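Local coordinates for protein O-methyltransferase (Burkholderia thailandensis, PDB 3MCZ) that probably transfers methyl groups from S-adenosyl-L-methionine to hydroxyl groups of its substrate, working as a dimer, at residues A[135-140]-A[310-315]; A[144-149]-A[154-159]; A[257-262]-A[301-306]; A[265-270]-A[319-324]. One frame throughout, in Å; residues are numbered along the deposited sequence.

Contact 1 of 4, residues A[135-140]-A[310-315]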
loop_
_atom_site.group_PDB
_atom_site.type_symbol
_atom_site.label_atom_id
_atom_site.label_comp_id
_atom_site.label_asym_id
_atom_site.label_seq_id
_atom_site.Cartn_x
_atom_site.Cartn_y
_atom_site.Cartn_z
ATOM N N GLU A 135 -8.573 11.086 22.771
ATOM C CA GLU A 135 -9.825 11.869 22.662
ATOM C C GLU A 135 -9.576 13.235 22.008
ATOM O O GLU A 135 -10.509 13.912 21.610
ATOM C CB GLU A 135 -10.485 12.041 24.043
ATOM C CG GLU A 135 -10.571 10.719 24.797
ATOM C CD GLU A 135 -11.933 10.432 25.388
ATOM O OE1 GLU A 135 -12.834 9.928 24.653
ATOM O OE2 GLU A 135 -12.085 10.686 26.607
ATOM N N LYS A 136 -8.312 13.627 21.916
ATOM C CA LYS A 136 -7.896 14.929 21.396
ATOM C C LYS A 136 -7.129 14.784 20.063
ATOM O O LYS A 136 -6.543 13.731 19.788
ATOM C CB LYS A 136 -6.977 15.625 22.415
ATOM C CG LYS A 136 -7.692 15.980 23.738
ATOM C CD LYS A 136 -6.752 16.731 24.701
ATOM C CE LYS A 136 -5.614 15.841 25.219
ATOM N NZ LYS A 136 -4.297 16.593 25.359
ATOM N N PRO A 137 -7.101 15.852 19.257
ATOM C CA PRO A 137 -6.384 15.778 17.992
ATOM C C PRO A 137 -4.912 15.527 18.256
ATOM O O PRO A 137 -4.363 16.030 19.237
ATOM C CB PRO A 137 -6.588 17.177 17.362
ATOM C CG PRO A 137 -7.580 17.876 18.190
ATOM C CD PRO A 137 -7.568 17.225 19.549
ATOM N N LEU A 138 -4.286 14.737 17.411
ATOM C CA LEU A 138 -2.862 14.437 17.552
ATOM C C LEU A 138 -2.066 15.370 16.654
ATOM O O LEU A 138 -2.600 15.977 15.715
ATOM C CB LEU A 138 -2.601 12.975 17.205
ATOM C CG LEU A 138 -3.180 11.986 18.254
ATOM C CD1 LEU A 138 -2.728 10.572 17.970
ATOM C CD2 LEU A 138 -2.742 12.347 19.679
ATOM N N ALA A 139 -0.795 15.507 16.972
ATOM C CA ALA A 139 0.045 16.528 16.327
ATOM C C ALA A 139 0.132 16.399 14.792
ATOM O O ALA A 139 0.325 17.402 14.118
ATOM C CB ALA A 139 1.435 16.573 16.986
ATOM N N PHE A 140 -0.091 15.201 14.241
ATOM C CA PHE A 140 -0.028 14.948 12.777
ATOM C C PHE A 140 -1.367 15.053 11.985
ATOM O O PHE A 140 -1.387 15.058 10.744
ATOM C CB PHE A 140 0.658 13.595 12.519
ATOM C CG PHE A 140 0.013 12.415 13.240
ATOM C CD1 PHE A 140 -1.099 11.806 12.716
ATOM C CD2 PHE A 140 0.517 11.954 14.445
ATOM C CE1 PHE A 140 -1.695 10.722 13.382
ATOM C CE2 PHE A 140 -0.059 10.886 15.114
ATOM C CZ PHE A 140 -1.169 10.269 14.577
ATOM N N ASN A 310 -7.398 11.121 9.553
ATOM C CA ASN A 310 -7.150 12.512 9.163
ATOM C C ASN A 310 -7.523 13.571 10.197
ATOM O O ASN A 310 -6.856 14.578 10.294
ATOM C CB ASN A 310 -7.879 12.895 7.879
ATOM C CG ASN A 310 -7.271 12.270 6.613
ATOM O OD1 ASN A 310 -6.205 11.639 6.640
ATOM N ND2 ASN A 310 -8.016 12.411 5.487
ATOM N N THR A 311 -8.602 13.374 10.925
ATOM C CA THR A 311 -9.062 14.393 11.872
ATOM C C THR A 311 -9.697 13.740 13.120
ATOM O O THR A 311 -10.338 12.672 13.016
ATOM C CB THR A 311 -10.039 15.384 11.136
ATOM O OG1 THR A 311 -10.120 16.598 11.880
ATOM C CG2 THR A 311 -11.410 14.822 10.949
ATOM N N ASN A 312 -9.609 14.413 14.264
ATOM C CA ASN A 312 -10.051 13.823 15.539
ATOM C C ASN A 312 -11.454 13.203 15.474
ATOM O O ASN A 312 -11.630 12.071 15.841
ATOM C CB ASN A 312 -10.057 14.901 16.641
ATOM C CG ASN A 312 -10.166 14.326 18.054
ATOM O OD1 ASN A 312 -9.886 13.162 18.301
ATOM N ND2 ASN A 312 -10.630 15.160 18.990
ATOM N N HIS A 313 -12.434 13.985 15.049
ATOM C CA HIS A 313 -13.824 13.534 14.971
ATOM C C HIS A 313 -14.213 12.961 13.632
ATOM O O HIS A 313 -15.396 12.755 13.361
ATOM C CB HIS A 313 -14.796 14.671 15.327
ATOM C CG HIS A 313 -14.725 15.104 16.748
ATOM N ND1 HIS A 313 -15.462 16.167 17.233
ATOM C CD2 HIS A 313 -14.029 14.614 17.799
ATOM C CE1 HIS A 313 -15.202 16.322 18.520
ATOM N NE2 HIS A 313 -14.307 15.419 18.875
ATOM N N GLY A 314 -13.233 12.639 12.790
ATOM C CA GLY A 314 -13.522 12.138 11.447
ATOM C C GLY A 314 -14.372 10.882 11.496
ATOM O O GLY A 314 -14.068 9.927 12.243
ATOM N N GLU A 315 -15.444 10.848 10.713
ATOM C CA GLU A 315 -16.317 9.693 10.717
ATOM C C GLU A 315 -17.356 9.877 9.644
ATOM O O GLU A 315 -17.903 10.990 9.525
ATOM C CB GLU A 315 -17.009 9.597 12.070
ATOM C CG GLU A 315 -18.106 8.532 12.125
ATOM C CD GLU A 315 -18.747 8.366 13.517
ATOM O OE1 GLU A 315 -18.563 9.252 14.389
ATOM O OE2 GLU A 315 -19.461 7.337 13.724
#
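N312 reaches from a type I beta turn, T311 to G314, to the loop of E135, K136 and P137, tying two surface loops of the methyltransferase domain together beside the dimer interface. The turn follows helix 298-310 directly, and G314 N closes it on T311 O. Starting at the root of the asparagine, N312 CB packs 4.0 Å from P137 CA. The first torsion sets CG anti to the backbone N (chi1 -166°), and this carries the amide up beside the other loop, with N312 CG 3.6 Å from P137 N. At the tip the two branches part company. N312 OD1 faces E135 O at 3.4 Å, two acceptors that cannot bond, and turns instead to K72 of the second subunit, whose NZ it accepts. The atom that crosses the gap is N312 ND2, 3.7 Å from P137 CD. It donates one of its hydrogens to E135 O. Both termini of the amide are thus used, which should fix its flip, while N312 N donates to E143 OE2. The N312 ND2 to E135 O bond measures 2.9 Å and is fairly straight at 162°, running in the amide plane of N312 but arriving 38° above the carbonyl plane of E135.

Contact 2 of 4, residues A[144-149]-A[154-159]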
loop_
_atom_site.group_PDB
_atom_site.type_symbol
_atom_site.label_atom_id
_atom_site.label_comp_id
_atom_site.label_asym_id
_atom_site.label_seq_id
_atom_site.Cartn_x
_atom_site.Cartn_y
_atom_site.Cartn_z
ATOM N N SER A 144 -4.118 20.153 13.122
ATOM C CA SER A 144 -2.828 20.554 13.742
ATOM C C SER A 144 -1.739 20.826 12.722
ATOM O O SER A 144 -0.678 21.395 13.067
ATOM C CB SER A 144 -2.310 19.438 14.674
ATOM O OG SER A 144 -3.371 18.761 15.355
ATOM N N ARG A 145 -1.968 20.366 11.490
ATOM C CA ARG A 145 -0.954 20.340 10.428
ATOM C C ARG A 145 -1.084 21.490 9.436
ATOM O O ARG A 145 -0.087 22.051 9.037
ATOM C CB ARG A 145 -1.026 19.019 9.666
ATOM C CG ARG A 145 0.015 18.846 8.606
ATOM C CD ARG A 145 -0.184 17.539 7.885
ATOM N NE ARG A 145 0.997 17.148 7.091
ATOM C CZ ARG A 145 1.160 15.927 6.575
ATOM N NH1 ARG A 145 0.247 14.971 6.765
ATOM N NH2 ARG A 145 2.229 15.660 5.856
ATOM N N PHE A 146 -2.295 21.822 9.016
ATOM C CA PHE A 146 -2.438 22.771 7.896
ATOM C C PHE A 146 -2.003 24.237 8.141
ATOM O O PHE A 146 -1.752 24.967 7.160
ATOM C CB PHE A 146 -3.845 22.704 7.283
ATOM C CG PHE A 146 -4.134 21.420 6.512
ATOM C CD1 PHE A 146 -3.142 20.477 6.245
ATOM C CD2 PHE A 146 -5.402 21.188 6.022
ATOM C CE1 PHE A 146 -3.430 19.306 5.547
ATOM C CE2 PHE A 146 -5.697 20.040 5.317
ATOM C CZ PHE A 146 -4.711 19.084 5.076
ATOM N N ALA A 147 -1.861 24.682 9.393
ATOM C CA ALA A 147 -1.387 26.064 9.622
ATOM C C ALA A 147 0.087 26.250 9.257
ATOM O O ALA A 147 0.485 27.345 8.876
ATOM C CB ALA A 147 -1.654 26.536 11.055
ATOM N N HIS A 148 0.898 25.202 9.353
ATOM C CA HIS A 148 2.335 25.324 9.095
ATOM C C HIS A 148 2.794 24.555 7.845
ATOM O O HIS A 148 3.857 24.870 7.260
ATOM C CB HIS A 148 3.124 24.827 10.316
ATOM C CG HIS A 148 2.852 23.396 10.684
ATOM N ND1 HIS A 148 3.521 22.336 10.110
ATOM C CD2 HIS A 148 1.970 22.856 11.559
ATOM C CE1 HIS A 148 3.071 21.202 10.629
ATOM N NE2 HIS A 148 2.129 21.490 11.510
ATOM N N ASP A 149 2.025 23.528 7.452
ATOM C CA ASP A 149 2.447 22.657 6.339
ATOM C C ASP A 149 1.656 23.099 5.099
ATOM O O ASP A 149 0.596 22.521 4.753
ATOM C CB ASP A 149 2.246 21.172 6.681
ATOM C CG ASP A 149 2.939 20.236 5.718
ATOM O OD1 ASP A 149 3.317 20.641 4.594
ATOM O OD2 ASP A 149 3.115 19.056 6.090
ATOM N N ASP A 154 -2.017 22.664 0.560
ATOM C CA ASP A 154 -2.230 22.911 -0.871
ATOM C C ASP A 154 -2.438 21.614 -1.692
ATOM O O ASP A 154 -3.284 21.575 -2.596
ATOM C CB ASP A 154 -1.073 23.720 -1.446
ATOM C CG ASP A 154 -1.023 25.143 -0.911
ATOM O OD1 ASP A 154 -1.943 25.573 -0.161
ATOM O OD2 ASP A 154 -0.041 25.837 -1.256
ATOM N N ALA A 155 -1.687 20.563 -1.368
ATOM C CA ALA A 155 -1.876 19.265 -1.997
ATOM C C ALA A 155 -3.282 18.739 -1.717
ATOM O O ALA A 155 -3.977 18.271 -2.626
ATOM C CB ALA A 155 -0.821 18.262 -1.519
ATOM N N PHE A 156 -3.697 18.825 -0.463
ATOM C CA PHE A 156 -5.017 18.369 -0.065
ATOM C C PHE A 156 -6.083 19.172 -0.819
ATOM O O PHE A 156 -6.954 18.572 -1.439
ATOM C CB PHE A 156 -5.228 18.488 1.446
ATOM C CG PHE A 156 -6.636 18.188 1.875
ATOM C CD1 PHE A 156 -7.084 16.880 1.948
ATOM C CD2 PHE A 156 -7.522 19.210 2.155
ATOM C CE1 PHE A 156 -8.397 16.581 2.339
ATOM C CE2 PHE A 156 -8.846 18.924 2.537
ATOM C CZ PHE A 156 -9.262 17.606 2.637
ATOM N N ASN A 157 -5.997 20.502 -0.802
ATOM C CA ASN A 157 -6.998 21.343 -1.487
ATOM C C ASN A 157 -7.026 21.079 -3.022
ATOM O O ASN A 157 -8.093 20.891 -3.628
ATOM C CB ASN A 157 -6.775 22.841 -1.191
ATOM C CG ASN A 157 -7.097 23.222 0.279
ATOM O OD1 ASN A 157 -7.892 22.553 0.953
ATOM N ND2 ASN A 157 -6.457 24.294 0.775
ATOM N N ASP A 158 -5.852 21.043 -3.644
ATOM C CA ASP A 158 -5.752 20.736 -5.075
ATOM C C ASP A 158 -6.249 19.310 -5.394
ATOM O O ASP A 158 -6.880 19.093 -6.430
ATOM C CB ASP A 158 -4.321 20.944 -5.578
ATOM C CG ASP A 158 -3.904 22.412 -5.583
ATOM O OD1 ASP A 158 -4.790 23.311 -5.606
ATOM O OD2 ASP A 158 -2.677 22.667 -5.578
ATOM N N ALA A 159 -5.979 18.360 -4.513
ATOM C CA ALA A 159 -6.412 16.969 -4.718
ATOM C C ALA A 159 -7.944 16.873 -4.686
ATOM O O ALA A 159 -8.527 16.120 -5.454
ATOM C CB ALA A 159 -5.807 16.015 -3.669
#
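F146 and F156 meet where the chain turns from the short helix 142-145 into the long helix 150-172, the junction between two consecutive helices within the methyltransferase domain. The tight part is small and wholly apolar, made by two phenylalanines. The far end of the F146 ring does the touching: F146 CZ comes to 3.7 Å from F156 CB, and F146 CE2 to the same distance from F156 CD2. The two side chains run across each other at about a right angle, yet their ring planes are inclined by only 40°, with centroids 5.5 Å apart, an inclined pair with no regular stacking geometry. F156 has CG anti to its own N (chi1 173°), which sends its ring off the helix to meet CE2 and CZ of F146; its other neighbours include H117 of helix 112-119 and Y260.

Away from the rings the two segments scarcely meet, and the looser side is polar and partly open to solvent, with A147 and H148 exposed. There the turn is held by bonds of its own. D149 is the N-cap of helix 150-172, its OD1 accepting A152 N, while OD2 takes a salt bridge from R145; one carboxylate therefore serves both the helix start and the residue before the turn. R145 NH2 goes on to L120 O, which ties the corner to the loop after helix 112-119. H148 lays its ring over R145 O, and H148 NE2 makes a weak hydrogen bond to S144 O. The R145 NE to D149 OD2 bridge is 3.0 Å long, in the guanidinium plane but 41° above the carboxylate plane.

Contact 3 of 4, residues A[257-262]-A[301-306]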
loop_
_atom_site.group_PDB
_atom_site.type_symbol
_atom_site.label_atom_id
_atom_site.label_comp_id
_atom_site.label_asym_id
_atom_site.label_seq_id
_atom_site.Cartn_x
_atom_site.Cartn_y
_atom_site.Cartn_z
ATOM N N CYS A 257 -18.510 17.292 3.536
ATOM C CA CYS A 257 -17.898 17.889 4.737
ATOM C C CYS A 257 -18.475 17.431 6.074
ATOM O O CYS A 257 -17.882 17.699 7.123
ATOM C CB CYS A 257 -17.974 19.415 4.685
ATOM S SG CYS A 257 -19.706 20.039 4.681
ATOM N N LEU A 258 -19.623 16.749 6.083
ATOM C CA LEU A 258 -20.192 16.315 7.369
ATOM C C LEU A 258 -19.331 15.304 8.131
ATOM O O LEU A 258 -19.441 15.169 9.378
ATOM C CB LEU A 258 -21.629 15.799 7.189
ATOM C CG LEU A 258 -22.748 16.849 7.007
ATOM C CD1 LEU A 258 -24.045 16.104 6.720
ATOM C CD2 LEU A 258 -22.922 17.777 8.213
ATOM N N HIS A 259 -18.420 14.640 7.420
ATOM C CA HIS A 259 -17.563 13.671 8.024
ATOM C C HIS A 259 -16.404 14.251 8.864
ATOM O O HIS A 259 -15.625 13.483 9.396
ATOM C CB HIS A 259 -17.026 12.699 6.973
ATOM C CG HIS A 259 -16.385 13.378 5.814
ATOM N ND1 HIS A 259 -17.033 13.573 4.618
ATOM C CD2 HIS A 259 -15.171 13.963 5.690
ATOM C CE1 HIS A 259 -16.241 14.237 3.796
ATOM N NE2 HIS A 259 -15.096 14.471 4.416
ATOM N N TYR A 260 -16.306 15.577 8.964
ATOM C CA TYR A 260 -15.421 16.219 9.932
ATOM C C TYR A 260 -16.030 16.354 11.322
ATOM O O TYR A 260 -15.346 16.746 12.262
ATOM C CB TYR A 260 -15.013 17.622 9.444
ATOM C CG TYR A 260 -14.046 17.559 8.303
ATOM C CD1 TYR A 260 -12.703 17.356 8.528
ATOM C CD2 TYR A 260 -14.492 17.681 6.990
ATOM C CE1 TYR A 260 -11.814 17.292 7.480
ATOM C CE2 TYR A 260 -13.627 17.607 5.938
ATOM C CZ TYR A 260 -12.296 17.427 6.178
ATOM O OH TYR A 260 -11.433 17.360 5.119
ATOM N N PHE A 261 -17.310 16.025 11.447
ATOM C CA PHE A 261 -18.048 16.251 12.673
ATOM C C PHE A 261 -18.432 14.926 13.324
ATOM O O PHE A 261 -18.720 13.965 12.608
ATOM C CB PHE A 261 -19.288 17.066 12.348
ATOM C CG PHE A 261 -18.980 18.411 11.779
ATOM C CD1 PHE A 261 -18.373 19.395 12.571
ATOM C CD2 PHE A 261 -19.207 18.686 10.443
ATOM C CE1 PHE A 261 -18.052 20.668 12.023
ATOM C CE2 PHE A 261 -18.895 19.936 9.893
ATOM C CZ PHE A 261 -18.319 20.928 10.702
ATOM N N ASP A 262 -18.422 14.862 14.666
ATOM C CA ASP A 262 -19.122 13.751 15.348
ATOM C C ASP A 262 -20.645 13.856 15.154
ATOM O O ASP A 262 -21.145 14.861 14.675
ATOM C CB ASP A 262 -18.712 13.583 16.824
ATOM C CG ASP A 262 -19.263 14.633 17.766
ATOM O OD1 ASP A 262 -20.221 15.358 17.468
ATOM O OD2 ASP A 262 -18.717 14.693 18.887
ATOM N N ALA A 301 -16.924 2.066 4.841
ATOM C CA ALA A 301 -16.262 1.796 6.118
ATOM C C ALA A 301 -14.783 2.203 6.081
ATOM O O ALA A 301 -14.261 2.764 7.053
ATOM C CB ALA A 301 -16.383 0.318 6.488
ATOM N N ASP A 302 -14.160 1.961 4.937
ATOM C CA ASP A 302 -12.776 2.382 4.717
ATOM C C ASP A 302 -12.693 3.883 4.787
ATOM O O ASP A 302 -11.803 4.422 5.424
ATOM C CB ASP A 302 -12.249 1.902 3.366
ATOM C CG ASP A 302 -10.856 2.446 3.067
ATOM O OD1 ASP A 302 -9.963 2.200 3.904
ATOM O OD2 ASP A 302 -10.685 3.178 2.065
ATOM N N PHE A 303 -13.616 4.572 4.130
ATOM C CA PHE A 303 -13.612 6.042 4.143
ATOM C C PHE A 303 -13.792 6.590 5.564
ATOM O O PHE A 303 -13.113 7.528 5.927
ATOM C CB PHE A 303 -14.718 6.593 3.265
ATOM C CG PHE A 303 -14.682 8.068 3.132
ATOM C CD1 PHE A 303 -13.718 8.664 2.321
ATOM C CD2 PHE A 303 -15.597 8.875 3.781
ATOM C CE1 PHE A 303 -13.696 10.050 2.146
ATOM C CE2 PHE A 303 -15.538 10.276 3.622
ATOM C CZ PHE A 303 -14.591 10.829 2.809
ATOM N N SER A 304 -14.709 6.002 6.343
ATOM C CA SER A 304 -14.890 6.418 7.742
ATOM C C SER A 304 -13.594 6.350 8.533
ATOM O O SER A 304 -13.239 7.292 9.255
ATOM C CB SER A 304 -15.948 5.582 8.448
ATOM O OG SER A 304 -16.434 6.282 9.574
ATOM N N LEU A 305 -12.880 5.236 8.393
ATOM C CA LEU A 305 -11.595 5.085 9.040
ATOM C C LEU A 305 -10.545 6.071 8.522
ATOM O O LEU A 305 -9.736 6.591 9.300
ATOM C CB LEU A 305 -11.108 3.621 8.899
ATOM C CG LEU A 305 -9.794 3.280 9.648
ATOM C CD1 LEU A 305 -10.006 3.403 11.181
ATOM C CD2 LEU A 305 -9.265 1.905 9.269
ATOM N N HIS A 306 -10.510 6.286 7.206
ATOM C CA HIS A 306 -9.620 7.265 6.586
ATOM C C HIS A 306 -9.810 8.640 7.250
ATOM O O HIS A 306 -8.845 9.323 7.622
ATOM C CB HIS A 306 -9.923 7.286 5.093
ATOM C CG HIS A 306 -8.899 7.971 4.244
ATOM N ND1 HIS A 306 -8.890 7.842 2.874
ATOM C CD2 HIS A 306 -7.854 8.765 4.556
ATOM C CE1 HIS A 306 -7.886 8.547 2.376
ATOM N NE2 HIS A 306 -7.251 9.131 3.377
#
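The loop after strand 251-255 of the Rossmann-like methyltransferase sheet carries a single 3-10 turn, 258-260, and H259 on that turn meets F303 of helix 298-310 in a T-shaped, edge-to-face pair. F303 supplies the edge and H259 the face. The ring planes stand 85° apart, with centroids separated by 5.0 Å, close to the perpendicular geometry in which the positive rim of the phenyl ring points into the pi cloud of the imidazole. Two rim carbons do the touching. CE2 of F303 lies 3.8 Å from H259 ND1, displaced from the ring centre toward the rim, and F303 CZ lies 3.9 Å from H259 CE1. The phenyl thus approaches over the imidazole face and not in the ring plane.

The histidine reaches this pose by folding CG in between its backbone N and carbonyl carbon (chi1 53°), while F303 extends with CG anti to N (chi1 -174°), letting its ring cover the distance from a helix whose nearest CA, that of S304, is 7.7 Å from H259 CA. C257 CA backs the opposite face of the H259 ring, 4.1 Å from its plane, so the ring sits between its own loop and the helix.

M307, one turn further along helix 298-310, also packs on H259, and F303 in turn touches L316 and M288 at the end of strand 281-288. The loop, leaving strand 251-255, packs against helix 298-310 through H259 and Y260 and against helix 263-275 through L258 and F261, while D302 of helix 298-310 pairs with R36 of the second subunit.

Contact 4 of 4, residues A[265-270]-A[319-324]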
loop_
_atom_site.group_PDB
_atom_site.type_symbol
_atom_site.label_atom_id
_atom_site.label_comp_id
_atom_site.label_asym_id
_atom_site.label_seq_id
_atom_site.Cartn_x
_atom_site.Cartn_y
_atom_site.Cartn_z
ATOM N N GLU A 265 -22.357 16.972 16.665
ATOM C CA GLU A 265 -21.974 18.153 15.920
ATOM C C GLU A 265 -22.660 18.197 14.556
ATOM O O GLU A 265 -23.178 19.240 14.159
ATOM C CB GLU A 265 -20.465 18.212 15.760
ATOM C CG GLU A 265 -19.737 18.566 17.026
ATOM C CD GLU A 265 -18.218 18.336 16.896
ATOM O OE1 GLU A 265 -17.768 17.548 16.028
ATOM O OE2 GLU A 265 -17.469 18.932 17.670
ATOM N N ALA A 266 -22.671 17.067 13.861
ATOM C CA ALA A 266 -23.257 16.975 12.533
ATOM C C ALA A 266 -24.760 17.302 12.580
ATOM O O ALA A 266 -25.288 18.004 11.707
ATOM C CB ALA A 266 -22.985 15.567 11.933
ATOM N N ARG A 267 -25.449 16.842 13.629
ATOM C CA ARG A 267 -26.889 17.166 13.781
ATOM C C ARG A 267 -27.082 18.670 13.961
ATOM O O ARG A 267 -27.961 19.240 13.371
ATOM C CB ARG A 267 -27.515 16.381 14.940
ATOM C CG ARG A 267 -28.981 16.681 15.182
ATOM C CD ARG A 267 -29.514 15.928 16.387
ATOM N NE ARG A 267 -29.732 14.514 16.099
ATOM C CZ ARG A 267 -30.795 14.034 15.443
ATOM N NH1 ARG A 267 -31.723 14.845 14.950
ATOM N NH2 ARG A 267 -30.899 12.732 15.231
ATOM N N GLU A 268 -26.223 19.326 14.748
ATOM C CA GLU A 268 -26.318 20.763 14.922
ATOM C C GLU A 268 -26.037 21.558 13.656
ATOM O O GLU A 268 -26.716 22.554 13.406
ATOM C CB GLU A 268 -25.375 21.223 16.033
ATOM C CG GLU A 268 -25.886 20.754 17.389
ATOM C CD GLU A 268 -24.868 20.863 18.501
ATOM O OE1 GLU A 268 -23.643 20.945 18.229
ATOM O OE2 GLU A 268 -25.318 20.814 19.668
ATOM N N VAL A 269 -25.054 21.120 12.876
ATOM C CA VAL A 269 -24.673 21.793 11.626
ATOM C C VAL A 269 -25.800 21.691 10.612
ATOM O O VAL A 269 -26.092 22.642 9.926
ATOM C CB VAL A 269 -23.416 21.197 11.039
ATOM C CG1 VAL A 269 -23.166 21.703 9.574
ATOM C CG2 VAL A 269 -22.222 21.566 11.942
ATOM N N ILE A 270 -26.403 20.519 10.518
ATOM C CA ILE A 270 -27.509 20.286 9.590
ATOM C C ILE A 270 -28.678 21.183 9.972
ATOM O O ILE A 270 -29.270 21.832 9.118
ATOM C CB ILE A 270 -27.934 18.814 9.566
ATOM C CG1 ILE A 270 -26.840 17.962 8.934
ATOM C CG2 ILE A 270 -29.235 18.641 8.776
ATOM C CD1 ILE A 270 -26.998 16.475 9.187
ATOM N N THR A 319 -26.053 7.514 5.578
ATOM C CA THR A 319 -26.864 8.361 4.731
ATOM C C THR A 319 -28.316 8.430 5.164
ATOM O O THR A 319 -28.876 9.510 5.157
ATOM C CB THR A 319 -26.683 7.941 3.240
ATOM O OG1 THR A 319 -25.264 7.895 2.965
ATOM C CG2 THR A 319 -27.373 8.941 2.315
ATOM N N PRO A 320 -28.934 7.294 5.537
ATOM C CA PRO A 320 -30.284 7.384 6.073
ATOM C C PRO A 320 -30.379 8.192 7.363
ATOM O O PRO A 320 -31.418 8.810 7.620
ATOM C CB PRO A 320 -30.681 5.918 6.339
ATOM C CG PRO A 320 -29.793 5.121 5.411
ATOM C CD PRO A 320 -28.492 5.895 5.414
ATOM N N TRP A 321 -29.317 8.195 8.166
ATOM C CA TRP A 321 -29.316 8.980 9.406
ATOM C C TRP A 321 -29.270 10.478 9.060
ATOM O O TRP A 321 -30.033 11.274 9.620
ATOM C CB TRP A 321 -28.135 8.602 10.305
ATOM C CG TRP A 321 -28.078 9.403 11.543
ATOM C CD1 TRP A 321 -28.745 9.175 12.703
ATOM C CD2 TRP A 321 -27.310 10.578 11.739
ATOM N NE1 TRP A 321 -28.445 10.155 13.620
ATOM C CE2 TRP A 321 -27.584 11.047 13.033
ATOM C CE3 TRP A 321 -26.451 11.308 10.926
ATOM C CZ2 TRP A 321 -26.985 12.193 13.556
ATOM C CZ3 TRP A 321 -25.841 12.447 11.460
ATOM C CH2 TRP A 321 -26.108 12.862 12.765
ATOM N N ILE A 322 -28.389 10.846 8.134
ATOM C CA ILE A 322 -28.348 12.233 7.650
ATOM C C ILE A 322 -29.728 12.659 7.107
ATOM O O ILE A 322 -30.237 13.731 7.441
ATOM C CB ILE A 322 -27.249 12.456 6.578
ATOM C CG1 ILE A 322 -25.866 12.164 7.179
ATOM C CG2 ILE A 322 -27.334 13.893 6.050
ATOM C CD1 ILE A 322 -24.645 12.057 6.148
ATOM N N ALA A 323 -30.329 11.814 6.275
ATOM C CA ALA A 323 -31.609 12.137 5.707
ATOM C C ALA A 323 -32.664 12.350 6.779
ATOM O O ALA A 323 -33.488 13.275 6.661
ATOM C CB ALA A 323 -32.051 11.062 4.677
ATOM N N GLY A 324 -32.648 11.535 7.840
ATOM C CA GLY A 324 -33.598 11.695 8.951
ATOM C C GLY A 324 -33.400 13.014 9.679
ATOM O O GLY A 324 -34.380 13.657 10.057
HETATM O O HOH W 1 -29.063 10.572 16.807
#
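W321 lays the rim of its indole against helix 263-275, meeting A266 and R267, while I322, the next residue on helix 319-328, meets I270. The two helix segments run in the same general direction, 43° apart, with axes 10.9 Å from each other, a spacing wide enough for large side chains to fill the gap. The indole fills much of it. Its CG is anti to the backbone N (chi1 178°), which throws the ring across toward the partner helix, and the six-membered end leads: W321 CH2 approaches A266 CB at 4.2 Å, with the methyl near the plane of the ring at its edge, and R267 N at 4.1 Å.

R267 takes the outer flank. Its chain starts extended and bends at chi3, bringing the guanidinium to the pyrrole end of the indole, with the two planes 87° apart. The 3.9 Å from R267 NH2 to W321 NE1 separates two donors, and a water settles the matter by accepting from both: it lies 3.2 Å from R267 NH2 and 3.3 Å from W321 NE1, in the plane of each flat group.

On the buried side the contact is purely apolar. I270 and I322 cross at about a right angle and meet at their methyls, CD1 of I270 lying 4.1 Å from CG2 of I322. I322 also packs on I285 and L344 of the central sheet beneath. Two inclined helices running in the same general direction over a mostly parallel sheet, with I322 on the sheet and R267 and a water at the outer edge, fit the Rossmann-like fold of S-adenosylmethionine-dependent methyltransferases.

How the contacts relate
Contacts 1 and 2 are surface contacts, contact 3 is partly buried and contact 4 is a buried helix pair; the chemistry follows, from one side-chain amide hydrogen bond, through aromatic pairs in 2 and 3, to indole and aliphatic packing with a bridging water in 4. Contacts 1 and 3 share helix 298-310 or its end, both touch the second subunit, and E315 N bonds H259 O. Loop 257-262 of contact 3 runs straight into helix 263-275 of contact 4, and L258 packs on I270 of that helix and on I322 of helix 319-328. Contact 2 joins contact 1 through a hydrogen bond between S144 OG and L138 O; contacts 2 and 4 do not touch.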